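Local structure of putative acetoin utilization protein, acetoin dehydrogenase (Thermus thermophilus, 5AWE) at residues 142-147 and 178-183. The protein is of unknown function, but its paired CBS domains and ACT domain are consistent with a regulatory role in which a small ligand is sensed. Sequence-based numbering, arbitrary orientation.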
# COMPACT_ATOMS: atom_id res chain seq x y z
N ARG A 142 -6.26 31.34 42.14
CA ARG A 142 -6.82 31.90 40.92
C ARG A 142 -8.09 32.67 41.27
O ARG A 142 -9.09 32.09 41.70
CB ARG A 142 -7.12 30.76 39.94
CG ARG A 142 -7.74 31.19 38.63
CD ARG A 142 -8.18 29.96 37.85
NE ARG A 142 -8.58 30.26 36.48
CZ ARG A 142 -9.83 30.47 36.09
NH1 ARG A 142 -10.81 30.42 36.98
NH2 ARG A 142 -10.10 30.69 34.81
N ILE A 143 -8.05 33.98 41.09
CA ILE A 143 -9.14 34.84 41.53
C ILE A 143 -9.76 35.54 40.33
O ILE A 143 -9.10 36.32 39.65
CB ILE A 143 -8.64 35.91 42.54
CG1 ILE A 143 -8.00 35.22 43.75
CG2 ILE A 143 -9.80 36.81 42.99
CD1 ILE A 143 -7.37 36.19 44.74
N THR A 144 -11.03 35.25 40.06
CA THR A 144 -11.80 36.07 39.14
C THR A 144 -12.43 37.20 39.93
O THR A 144 -13.13 36.97 40.90
CB THR A 144 -12.93 35.28 38.46
OG1 THR A 144 -12.38 34.15 37.78
CG2 THR A 144 -13.66 36.16 37.46
N VAL A 145 -12.15 38.44 39.51
CA VAL A 145 -12.68 39.60 40.20
C VAL A 145 -13.17 40.64 39.20
O VAL A 145 -12.54 40.87 38.16
CB VAL A 145 -11.60 40.22 41.12
CG1 VAL A 145 -10.30 40.39 40.36
CG2 VAL A 145 -12.07 41.57 41.65
N ASP A 146 -14.30 41.26 39.52
CA ASP A 146 -14.87 42.31 38.70
C ASP A 146 -14.56 43.67 39.31
O ASP A 146 -15.00 43.98 40.42
CB ASP A 146 -16.38 42.14 38.58
CG ASP A 146 -16.77 40.97 37.69
OD1 ASP A 146 -15.94 40.55 36.86
OD2 ASP A 146 -17.90 40.48 37.83
N ILE A 147 -13.79 44.47 38.58
CA ILE A 147 -13.48 45.82 39.02
C ILE A 147 -14.16 46.80 38.09
O ILE A 147 -14.46 46.46 36.94
CB ILE A 147 -11.95 46.08 38.99
CG1 ILE A 147 -11.42 45.85 37.57
CG2 ILE A 147 -11.24 45.19 40.00
CD1 ILE A 147 -9.96 46.26 37.39
N TYR A 178 -17.90 47.11 34.02
CA TYR A 178 -16.94 46.27 34.74
C TYR A 178 -15.97 45.53 33.84
O TYR A 178 -16.31 45.07 32.76
CB TYR A 178 -17.68 45.23 35.60
CG TYR A 178 -18.39 45.82 36.80
CD1 TYR A 178 -17.76 45.88 38.04
CD2 TYR A 178 -19.68 46.34 36.68
CE1 TYR A 178 -18.39 46.45 39.13
CE2 TYR A 178 -20.32 46.91 37.77
CZ TYR A 178 -19.67 46.97 39.00
OH TYR A 178 -20.28 47.56 40.07
N GLN A 179 -14.74 45.40 34.32
CA GLN A 179 -13.75 44.58 33.65
C GLN A 179 -13.56 43.33 34.51
O GLN A 179 -13.27 43.44 35.70
CB GLN A 179 -12.45 45.37 33.52
CG GLN A 179 -11.34 44.66 32.78
CD GLN A 179 -10.04 45.43 32.86
OE1 GLN A 179 -9.97 46.49 33.49
NE2 GLN A 179 -9.00 44.91 32.21
N ARG A 180 -13.73 42.15 33.91
CA ARG A 180 -13.60 40.90 34.67
C ARG A 180 -12.21 40.28 34.55
O ARG A 180 -11.81 39.80 33.48
CB ARG A 180 -14.64 39.88 34.23
CG ARG A 180 -14.39 38.48 34.80
CD ARG A 180 -15.64 37.65 34.82
NE ARG A 180 -16.69 38.31 35.59
CZ ARG A 180 -17.94 37.86 35.66
NH1 ARG A 180 -18.30 36.75 35.02
NH2 ARG A 180 -18.84 38.53 36.38
N LEU A 181 -11.48 40.27 35.67
CA LEU A 181 -10.09 39.86 35.67
C LEU A 181 -9.92 38.44 36.22
O LEU A 181 -10.55 38.06 37.21
CB LEU A 181 -9.25 40.83 36.52
CG LEU A 181 -9.41 42.31 36.16
CD1 LEU A 181 -8.62 43.16 37.15
CD2 LEU A 181 -8.93 42.56 34.73
N VAL A 182 -9.06 37.67 35.57
CA VAL A 182 -8.57 36.44 36.17
C VAL A 182 -7.16 36.73 36.66
O VAL A 182 -6.27 37.11 35.88
CB VAL A 182 -8.58 35.26 35.15
CG1 VAL A 182 -8.02 34.00 35.78
CG2 VAL A 182 -10.01 34.99 34.69
N MSE A 183 -6.96 36.58 37.96
CA MSE A 183 -5.75 37.07 38.60
C MSE A 183 -5.14 35.92 39.38
O MSE A 183 -5.84 35.20 40.08
CB MSE A 183 -6.09 38.23 39.56
CG MSE A 183 -4.88 38.97 40.14
SE MSE A 183 -5.32 40.12 41.49
CE MSE A 183 -4.29 41.38 41.16
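The carboxylate of Asp-146 is gripped side-on by Arg-180: NE donates to OD1 at 2.7 Å and NH2 to OD2 at 2.6 Å. Both oxygens use their syn lone pairs, and the carboxylate and guanidinium planes lie only 11° apart. In the arginine, CG and CD run out extended, and the bend at chi3 (-58°) turns NE toward the carboxylate, while CG and CD pass over Thr-144 CG2. Arg-203 adds a long, weak ion pair to OD2. Further along this face, Val-182 CG1 sits over one face of the Arg-142 guanidinium, toward its rim, 3.8 Å from NE, which bridges to Glu-95 of the second subunit.

The opposite face is largely apolar. Ile-147 CD1 meets Leu-181 CD1 at 3.4 Å, the two side chains crossing at about a right angle, and Met-157 of helix 153-158 packs on both. Val-145 lies alongside Leu-181. Beneath these side chains runs an antiparallel ladder in which Ile-143, Val-145 and Ile-147 form hydrogen-bonded pairs with Met-183, Leu-181 and Gln-179. These are the two central strands of the four-stranded ACT sheet, with helices against the apolar face. Held by two nearly straight, coplanar bonds, the Arg-180 guanidinium has little freedom to rotate, and the charge of Asp-146 is probably well balanced within the sheet.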